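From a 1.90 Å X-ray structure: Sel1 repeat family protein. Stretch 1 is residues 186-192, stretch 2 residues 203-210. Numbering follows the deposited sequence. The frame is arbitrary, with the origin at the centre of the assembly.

Stretch 1 186-192: ALVYYQV
Stretch 2 (203-210) FFLSRVFG

Two helices of one chain meet here mainly through carbon-to-carbon packing of side chains; no hydrogen bond crosses between them. Residues 186-192 lie inside a longer helix, with phi/psi near -65/-40 and backbone hydrogen bonds such as Tyr-190 N to Ala-186 O at 2.9 Å and Gln-191 N to Leu-187 O at 3.1 Å. Stretch 2 is helical from 203 to 208, its Val-208 N hydrogen-bonding to Phe-204 O at 2.9 Å; Phe-209, at -97/18, is the first residue to leave helical phi/psi, and Gly-210 follows at -90/141. The axes approach to 10.2 Å and their N-to-C directions differ by 135° (signed crossing angle -135°). The register is set by Tyr-190 and Leu-205, whose CA atoms are 7.4 Å apart. Together the two stretches bury 292 Å². Leu-187, Tyr-190 and Leu-205 are buried, while Phe-204, with 47 Å² covered, stays partly exposed.

Leu-205 covers the most surface, 68 Å². Its CA-to-CB bond points toward the first helix, and with chi1 -88° (m) and chi2 36° (p) its two methyls spread over Leu-187, Tyr-190 and Gln-191. Leu-205 CD1 packs 3.4 Å from Tyr-190 CB and 4.2 Å from Leu-187 CD1, while Leu-205 CD2 sits 3.8 Å from Gln-191 CA. A branched aliphatic end suits this position because one residue can touch three along the facing helix.

The CA-to-CB bond of Tyr-190, which covers 64 Å², also points toward the second stretch. Chi1 -78° (m) and chi2 -62° place the ring beside that of Phe-204, which extends from its own helix with chi1 179° (t) and chi2 69°. The closest atoms, Tyr-190 CE2 and Phe-204 CE2, are 3.4 Å apart; the centroids lie 4.5 Å apart with planes at 44°, an oblique pairing. Phe-204 CE2 lies over one face of the tyrosine ring.

Leu-187, at 63 Å², works differently. Its CA-to-CB bond points sideways, yet chi1 -154° (t) and chi2 62° (p) bring its end nearer the second stretch. Leu-187 CD1 approaches Val-208 CG1 at 4.1 Å as well as Leu-205; Leu-187 CD2 meets Phe-209 CZ at 3.9 Å. Val-208 (chi1 158°, t) is a compact contact, whereas the long side chain of Phe-209 (chi1 -57°, m; chi2 -66°) starts sideways and comes nearer only at its end, extending the apolar patch beyond the helix.

Gln-191 contributes mainly its backbone and CB, Gln-191 CB lying 4.3 Å from Leu-205 CD2; its NE2 is hydrogen-bonded elsewhere in the structure. The rule is economical: most contacting side chains aim their CA-to-CB bonds toward the partner, and Leu-187 and Phe-209 add ends that come nearer.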

# COMPACT_ATOMS: atom_id res chain seq x y z
N ALA A 186 -9.93 -15.85 4.10
CA ALA A 186 -9.37 -14.61 4.62
C ALA A 186 -7.91 -14.79 5.00
O ALA A 186 -7.07 -13.93 4.71
CB ALA A 186 -10.18 -14.12 5.82
N LEU A 187 -7.59 -15.91 5.65
CA LEU A 187 -6.21 -16.18 6.06
C LEU A 187 -5.29 -16.32 4.86
O LEU A 187 -4.11 -15.94 4.94
CB LEU A 187 -6.17 -17.43 6.93
CG LEU A 187 -5.03 -17.57 7.94
CD1 LEU A 187 -5.08 -16.45 8.97
CD2 LEU A 187 -5.10 -18.92 8.62
N VAL A 188 -5.78 -16.87 3.75
CA VAL A 188 -4.97 -16.99 2.54
C VAL A 188 -4.54 -15.61 2.06
O VAL A 188 -3.38 -15.38 1.71
CB VAL A 188 -5.73 -17.75 1.45
CG1 VAL A 188 -5.05 -17.57 0.09
CG2 VAL A 188 -5.84 -19.22 1.81
N TYR A 189 -5.47 -14.65 2.07
CA TYR A 189 -5.20 -13.33 1.53
C TYR A 189 -4.39 -12.46 2.49
O TYR A 189 -3.57 -11.64 2.04
CB TYR A 189 -6.51 -12.64 1.16
CG TYR A 189 -6.96 -12.98 -0.23
CD1 TYR A 189 -8.21 -13.54 -0.47
CD2 TYR A 189 -6.12 -12.76 -1.31
CE1 TYR A 189 -8.61 -13.85 -1.76
CE2 TYR A 189 -6.51 -13.07 -2.59
CZ TYR A 189 -7.76 -13.61 -2.81
OH TYR A 189 -8.13 -13.91 -4.10
N TYR A 190 -4.61 -12.60 3.79
CA TYR A 190 -3.73 -11.94 4.75
C TYR A 190 -2.29 -12.40 4.57
O TYR A 190 -1.35 -11.60 4.66
CB TYR A 190 -4.19 -12.20 6.18
CG TYR A 190 -5.38 -11.39 6.65
CD1 TYR A 190 -5.33 -10.00 6.71
CD2 TYR A 190 -6.55 -12.02 7.05
CE1 TYR A 190 -6.43 -9.26 7.15
CE2 TYR A 190 -7.64 -11.29 7.49
CZ TYR A 190 -7.58 -9.92 7.54
OH TYR A 190 -8.68 -9.22 7.98
N GLN A 191 -2.10 -13.70 4.31
CA GLN A 191 -0.75 -14.22 4.13
C GLN A 191 -0.12 -13.68 2.86
O GLN A 191 1.05 -13.26 2.86
CB GLN A 191 -0.77 -15.75 4.10
CG GLN A 191 0.60 -16.37 4.33
CD GLN A 191 0.67 -17.84 3.96
OE1 GLN A 191 -0.12 -18.33 3.15
NE2 GLN A 191 1.62 -18.55 4.55
N VAL A 192 -0.87 -13.66 1.75
CA VAL A 192 -0.37 -13.07 0.51
C VAL A 192 0.04 -11.62 0.75
O VAL A 192 1.07 -11.16 0.23
CB VAL A 192 -1.44 -13.18 -0.60
CG1 VAL A 192 -1.11 -12.24 -1.75
CG2 VAL A 192 -1.56 -14.61 -1.08
N PHE A 203 1.37 -8.37 11.51
CA PHE A 203 0.92 -8.21 12.89
C PHE A 203 -0.39 -8.95 13.13
O PHE A 203 -0.58 -9.56 14.18
CB PHE A 203 0.77 -6.74 13.25
CG PHE A 203 0.44 -6.51 14.69
CD1 PHE A 203 1.44 -6.51 15.65
CD2 PHE A 203 -0.87 -6.30 15.09
CE1 PHE A 203 1.14 -6.30 16.98
CE2 PHE A 203 -1.17 -6.09 16.42
CZ PHE A 203 -0.16 -6.09 17.37
N PHE A 204 -1.31 -8.89 12.16
CA PHE A 204 -2.59 -9.56 12.36
C PHE A 204 -2.43 -11.07 12.43
O PHE A 204 -3.09 -11.73 13.25
CB PHE A 204 -3.58 -9.19 11.25
CG PHE A 204 -4.91 -9.88 11.40
CD1 PHE A 204 -5.76 -9.55 12.44
CD2 PHE A 204 -5.30 -10.87 10.51
CE1 PHE A 204 -6.99 -10.19 12.58
CE2 PHE A 204 -6.52 -11.50 10.65
CZ PHE A 204 -7.36 -11.16 11.68
N LEU A 205 -1.56 -11.63 11.60
CA LEU A 205 -1.34 -13.07 11.67
C LEU A 205 -0.59 -13.45 12.94
O LEU A 205 -0.77 -14.57 13.44
CB LEU A 205 -0.58 -13.55 10.42
CG LEU A 205 -1.47 -13.92 9.23
CD1 LEU A 205 -2.68 -13.01 9.15
CD2 LEU A 205 -0.67 -13.89 7.93
N SER A 206 0.22 -12.54 13.47
CA SER A 206 0.87 -12.78 14.76
C SER A 206 -0.16 -12.98 15.86
O SER A 206 -0.05 -13.89 16.69
CB SER A 206 1.80 -11.62 15.10
OG SER A 206 1.95 -11.50 16.50
N ARG A 207 -1.18 -12.12 15.90
CA ARG A 207 -2.23 -12.24 16.92
C ARG A 207 -3.17 -13.40 16.62
O ARG A 207 -3.70 -14.02 17.55
CB ARG A 207 -3.01 -10.93 17.03
CG ARG A 207 -2.12 -9.70 17.10
CD ARG A 207 -2.61 -8.73 18.15
NE ARG A 207 -2.95 -9.38 19.41
CZ ARG A 207 -4.10 -9.23 20.05
NH1 ARG A 207 -5.04 -8.43 19.56
NH2 ARG A 207 -4.32 -9.87 21.19
N VAL A 208 -3.40 -13.70 15.33
CA VAL A 208 -4.21 -14.85 14.96
C VAL A 208 -3.67 -16.11 15.63
O VAL A 208 -4.42 -16.89 16.23
CB VAL A 208 -4.25 -15.00 13.42
CG1 VAL A 208 -4.60 -16.42 13.03
CG2 VAL A 208 -5.21 -14.00 12.81
N PHE A 209 -2.36 -16.32 15.54
CA PHE A 209 -1.72 -17.50 16.12
C PHE A 209 -1.13 -17.22 17.50
O PHE A 209 -0.30 -18.00 17.97
CB PHE A 209 -0.66 -18.03 15.15
CG PHE A 209 -1.22 -18.36 13.79
CD1 PHE A 209 -2.12 -19.41 13.65
CD2 PHE A 209 -0.87 -17.62 12.68
CE1 PHE A 209 -2.64 -19.72 12.42
CE2 PHE A 209 -1.40 -17.93 11.44
CZ PHE A 209 -2.29 -18.98 11.30
N GLY A 210 -1.56 -16.14 18.15
CA GLY A 210 -1.17 -15.88 19.52
C GLY A 210 -2.15 -16.50 20.50
O GLY A 210 -3.36 -16.49 20.28